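Long-range contacts in protein (tenascin) (Gallus gallus, PDB 1QR4), which is an extracellular matrix protein involved in adhesion, represented here by two fibronectin type III domains, the first of which carries a putative heparin-binding site: residues A[63-68]-A[91-96]; A[113-118]-A[162-167]. All blocks are in the same frame, centred on the assembly; numbering follows the deposited sequence.

Contact 1 of 2, residues A[63-68]-A[91-96]; sequences RGLDAG and GSTVVG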
loop_
_atom_site.group_PDB
_atom_site.type_symbol
_atom_site.label_atom_id
_atom_site.label_comp_id
_atom_site.label_asym_id
_atom_site.label_seq_id
_atom_site.Cartn_x
_atom_site.Cartn_y
_atom_site.Cartn_z
ATOM N N ARG A 63 -8.164 0.078 -9.154
ATOM C CA ARG A 63 -6.755 -0.218 -9.413
ATOM C C ARG A 63 -6.018 0.840 -10.235
ATOM O O ARG A 63 -6.632 1.706 -10.883
ATOM C CB ARG A 63 -6.647 -1.570 -10.135
ATOM C CG ARG A 63 -7.072 -2.786 -9.310
ATOM C CD ARG A 63 -7.225 -4.015 -10.193
ATOM N NE ARG A 63 -8.387 -3.913 -11.075
ATOM C CZ ARG A 63 -9.434 -4.734 -11.044
ATOM N NH1 ARG A 63 -9.473 -5.738 -10.175
ATOM N NH2 ARG A 63 -10.461 -4.535 -11.863
ATOM N N GLY A 64 -4.690 0.743 -10.220
ATOM C CA GLY A 64 -3.868 1.666 -10.984
ATOM C C GLY A 64 -3.572 2.962 -10.271
ATOM O O GLY A 64 -3.239 3.966 -10.893
ATOM N N LEU A 65 -3.642 2.913 -8.949
ATOM C CA LEU A 65 -3.404 4.081 -8.124
ATOM C C LEU A 65 -1.931 4.209 -7.712
ATOM O O LEU A 65 -1.134 3.303 -7.948
ATOM C CB LEU A 65 -4.307 3.998 -6.882
ATOM C CG LEU A 65 -5.775 3.627 -7.124
ATOM C CD1 LEU A 65 -6.526 3.647 -5.809
ATOM C CD2 LEU A 65 -6.402 4.576 -8.124
ATOM N N ASP A 66 -1.569 5.358 -7.144
ATOM C CA ASP A 66 -0.207 5.590 -6.680
ATOM C C ASP A 66 -0.142 5.247 -5.188
ATOM O O ASP A 66 -1.181 5.133 -4.539
ATOM C CB ASP A 66 0.224 7.028 -6.969
ATOM C CG ASP A 66 0.284 7.330 -8.471
ATOM O OD1 ASP A 66 -0.180 6.492 -9.281
ATOM O OD2 ASP A 66 0.790 8.412 -8.852
ATOM N N ALA A 67 1.062 5.031 -4.659
ATOM C CA ALA A 67 1.229 4.644 -3.260
ATOM C C ALA A 67 1.191 5.785 -2.247
ATOM O O ALA A 67 1.645 6.892 -2.526
ATOM C CB ALA A 67 2.503 3.860 -3.100
ATOM N N GLY A 68 0.681 5.487 -1.054
ATOM C CA GLY A 68 0.589 6.478 0.001
ATOM C C GLY A 68 0.056 7.774 -0.544
ATOM O O GLY A 68 0.715 8.792 -0.442
ATOM N N GLY A 91 -10.112 7.955 0.545
ATOM C CA GLY A 91 -9.359 6.756 0.824
ATOM C C GLY A 91 -7.955 6.989 0.316
ATOM O O GLY A 91 -7.752 7.505 -0.787
ATOM N N SER A 92 -6.981 6.683 1.157
ATOM C CA SER A 92 -5.599 6.847 0.777
ATOM C C SER A 92 -4.955 5.475 0.659
ATOM O O SER A 92 -5.305 4.553 1.401
ATOM C CB SER A 92 -4.879 7.691 1.819
ATOM O OG SER A 92 -5.144 7.204 3.117
ATOM N N THR A 93 -4.078 5.318 -0.328
ATOM C CA THR A 93 -3.363 4.053 -0.528
ATOM C C THR A 93 -2.283 3.943 0.545
ATOM O O THR A 93 -1.894 4.953 1.146
ATOM C CB THR A 93 -2.668 3.994 -1.902
ATOM O OG1 THR A 93 -1.975 5.225 -2.141
ATOM C CG2 THR A 93 -3.676 3.739 -3.007
ATOM N N VAL A 94 -1.809 2.724 0.796
ATOM C CA VAL A 94 -0.770 2.522 1.795
ATOM C C VAL A 94 0.594 2.891 1.213
ATOM O O VAL A 94 0.783 2.826 0.008
ATOM C CB VAL A 94 -0.749 1.070 2.269
ATOM C CG1 VAL A 94 -0.416 0.153 1.119
ATOM C CG2 VAL A 94 0.259 0.905 3.387
ATOM N N VAL A 95 1.532 3.302 2.060
ATOM C CA VAL A 95 2.880 3.657 1.601
ATOM C C VAL A 95 3.532 2.474 0.865
ATOM O O VAL A 95 3.219 1.311 1.143
ATOM C CB VAL A 95 3.774 4.122 2.788
ATOM C CG1 VAL A 95 3.846 3.049 3.859
ATOM C CG2 VAL A 95 5.165 4.494 2.303
ATOM N N GLY A 96 4.408 2.780 -0.091
ATOM C CA GLY A 96 5.077 1.739 -0.863
ATOM C C GLY A 96 6.196 0.924 -0.212
ATOM O O GLY A 96 6.962 1.437 0.615
#

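Contact 2 of 2, residues A[113-118]-A[162-167]; sequences VSWTPP and VNIISV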
loop_
_atom_site.group_PDB
_atom_site.type_symbol
_atom_site.label_atom_id
_atom_site.label_comp_id
_atom_site.label_asym_id
_atom_site.label_seq_id
_atom_site.Cartn_x
_atom_site.Cartn_y
_atom_site.Cartn_z
ATOM N N VAL A 113 23.054 -5.020 4.313
ATOM C CA VAL A 113 21.779 -5.202 3.629
ATOM C C VAL A 113 21.442 -3.880 2.951
ATOM O O VAL A 113 21.639 -2.810 3.522
ATOM C CB VAL A 113 20.663 -5.647 4.600
ATOM C CG1 VAL A 113 20.636 -4.770 5.824
ATOM C CG2 VAL A 113 19.327 -5.638 3.892
ATOM N N SER A 114 21.011 -3.962 1.702
ATOM C CA SER A 114 20.669 -2.781 0.923
ATOM C C SER A 114 19.304 -2.990 0.254
ATOM O O SER A 114 18.840 -4.126 0.126
ATOM C CB SER A 114 21.754 -2.546 -0.122
ATOM O OG SER A 114 21.393 -1.521 -1.021
ATOM N N TRP A 115 18.641 -1.899 -0.133
ATOM C CA TRP A 115 17.317 -1.998 -0.775
ATOM C C TRP A 115 17.059 -0.886 -1.757
ATOM O O TRP A 115 17.627 0.183 -1.641
ATOM C CB TRP A 115 16.196 -1.966 0.268
ATOM C CG TRP A 115 16.270 -0.764 1.139
ATOM C CD1 TRP A 115 15.718 0.457 0.898
ATOM C CD2 TRP A 115 17.011 -0.641 2.362
ATOM N NE1 TRP A 115 16.077 1.339 1.887
ATOM C CE2 TRP A 115 16.869 0.695 2.800
ATOM C CE3 TRP A 115 17.784 -1.529 3.129
ATOM C CZ2 TRP A 115 17.473 1.170 3.975
ATOM C CZ3 TRP A 115 18.386 -1.057 4.301
ATOM C CH2 TRP A 115 18.225 0.282 4.708
ATOM N N THR A 116 16.194 -1.135 -2.727
ATOM C CA THR A 116 15.886 -0.099 -3.694
ATOM C C THR A 116 14.590 0.602 -3.281
ATOM O O THR A 116 13.544 -0.025 -3.087
ATOM C CB THR A 116 15.848 -0.620 -5.160
ATOM O OG1 THR A 116 14.598 -1.263 -5.428
ATOM C CG2 THR A 116 17.004 -1.603 -5.401
ATOM N N PRO A 117 14.683 1.915 -3.054
ATOM C CA PRO A 117 13.626 2.828 -2.648
ATOM C C PRO A 117 12.452 2.879 -3.595
ATOM O O PRO A 117 12.612 2.816 -4.816
ATOM C CB PRO A 117 14.342 4.171 -2.629
ATOM C CG PRO A 117 15.719 3.800 -2.249
ATOM C CD PRO A 117 15.957 2.640 -3.155
ATOM N N PRO A 118 11.246 3.010 -3.028
ATOM C CA PRO A 118 9.981 3.089 -3.759
ATOM C C PRO A 118 9.740 4.514 -4.290
ATOM O O PRO A 118 10.443 5.463 -3.901
ATOM C CB PRO A 118 8.962 2.727 -2.683
ATOM C CG PRO A 118 9.565 3.356 -1.453
ATOM C CD PRO A 118 11.015 2.956 -1.571
ATOM N N VAL A 162 15.248 -11.635 6.878
ATOM C CA VAL A 162 15.378 -10.183 6.940
ATOM C C VAL A 162 14.291 -9.456 6.205
ATOM O O VAL A 162 14.244 -9.476 4.984
ATOM C CB VAL A 162 16.726 -9.697 6.360
ATOM C CG1 VAL A 162 16.774 -8.167 6.301
ATOM C CG2 VAL A 162 17.872 -10.227 7.202
ATOM N N ASN A 163 13.500 -8.716 6.976
ATOM C CA ASN A 163 12.378 -7.934 6.479
ATOM C C ASN A 163 12.689 -6.448 6.531
ATOM O O ASN A 163 13.356 -5.967 7.447
ATOM C CB ASN A 163 11.155 -8.200 7.343
ATOM C CG ASN A 163 10.879 -9.686 7.527
ATOM O OD1 ASN A 163 11.083 -10.239 8.609
ATOM N ND2 ASN A 163 10.394 -10.335 6.475
ATOM N N ILE A 164 12.197 -5.727 5.538
ATOM C CA ILE A 164 12.380 -4.282 5.458
ATOM C C ILE A 164 11.011 -3.660 5.169
ATOM O O ILE A 164 10.271 -4.136 4.297
ATOM C CB ILE A 164 13.377 -3.904 4.359
ATOM C CG1 ILE A 164 14.730 -4.560 4.659
ATOM C CG2 ILE A 164 13.523 -2.385 4.281
ATOM C CD1 ILE A 164 15.773 -4.348 3.579
ATOM N N ILE A 165 10.665 -2.621 5.928
ATOM C CA ILE A 165 9.375 -1.948 5.787
ATOM C C ILE A 165 9.568 -0.454 5.675
ATOM O O ILE A 165 10.439 0.096 6.343
ATOM C CB ILE A 165 8.515 -2.215 7.036
ATOM C CG1 ILE A 165 7.977 -3.636 7.012
ATOM C CG2 ILE A 165 7.372 -1.240 7.140
ATOM C CD1 ILE A 165 7.253 -4.034 8.279
ATOM N N SER A 166 8.778 0.195 4.819
ATOM C CA SER A 166 8.835 1.657 4.665
ATOM C C SER A 166 7.887 2.283 5.682
ATOM O O SER A 166 6.817 1.725 5.974
ATOM C CB SER A 166 8.359 2.098 3.290
ATOM O OG SER A 166 9.126 1.513 2.272
ATOM N N VAL A 167 8.255 3.455 6.189
ATOM C CA VAL A 167 7.427 4.156 7.160
ATOM C C VAL A 167 7.310 5.638 6.815
ATOM O O VAL A 167 8.293 6.297 6.484
ATOM C CB VAL A 167 7.987 4.023 8.597
ATOM C CG1 VAL A 167 7.042 4.687 9.589
ATOM C CG2 VAL A 167 8.169 2.575 8.963
#

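Contact 1 of 2, residues A[63-68]-A[91-96]
The E-F turn of the first fibronectin type III domain, L65 to G68, packs here against T93 to G96, where the chain leaves strand 87-92 for the second domain. The turn carries a tyrosine corner, in which Y71 OH is hydrogen-bonded to D66 N. T93 is the main side chain of the contact. Its OG1 donates to D66 O at 2.5 Å, reaching a lone pair in the carbonyl plane. OG1 sits between the backbone N and the carbonyl carbon (chi1 46°), and CG2 is turned anti to the carbonyl carbon. The T93 and L65 side chains meet at an oblique angle, with T93 CG2 3.9 Å from L65 CB and 4.0 Å from L65 CD1. T93 OG1 also has a second partner, T69 N. An alanine here would probably leave D66 O and T69 N without their hydroxyl mate and open a gap beside L65. One backbone bond adds to the contact, from G68 N to V94 O at 2.9 Å. G68 CA makes a CA-H...O contact with T93 O at 3.1 Å. The positive phi of G68 favours glycine. A67 CB lies 3.7 Å from G96 N and from V94 O. Around the contact, T93 and T69 share backbone hydrogen bonding, which carries the pairing of strands 87-92 and 70-78 beyond the end of strand 87-92. L65 faces inward onto Y71 of strand 70-78 and L23 of strand 22-28.

Contact 2 of 2, residues A[113-118]-A[162-167]
I164 meets V113 and W115 where the two sheets of the second fibronectin type III domain face each other. Its CD1 does the closest touching. I164 CD1 lies 3.5 Å from W115 CE3, approaching the ring obliquely, and 3.8 Å from V113 CG2. I164 CG2 sits 4.3 Å above one face of the W115 ring, offset toward the rim. CD1 gets its place from an extended chi2 (175°). The V113 and I164 side chains run alongside each other in opposite senses. Beside them V113 CG2 packs on V162 CG1 at 4.3 Å. At the other end P118 CG rests 4.2 Å from S166 OG, whose polar partner is G96 O. The axes of segments 113-115 and 162-167 come within 9.5 Å and cross at -39°, as expected for facing sheets of a sandwich. Further out, I101 touches both V162 and I164, and F103 lies on V113. The Y125 ring meets W115 with the planes about 55° apart. P98 touches both I164 and S166. The contact gives the domain part of its hydrophobic core. Strands 111-115 and 159-168 are matched here by shape and burial, and the S166 hydroxyl lies at the edge of this apolar packing.

Contact 1 and contact 2 lie in successive fibronectin type III domains, with centres about 18 Å apart. Contact 1 is partly buried, at the end of the first domain where the chain crosses to the second. It relies mainly on a hydroxyl and backbone groups, with a little apolar packing. Contact 2 is buried and joins facing sheets by side-chain packing alone. They hold different strands but touch each other. G96, in contact 1, has its carbonyl O 2.7 Å from the S166 OG of contact 2, a probable hydrogen bond, and 3.8 Å from P118 CG. V95 CG1 also packs near S166 O. The linking segment thus touches the edge of the second domain's core at S166 and P118.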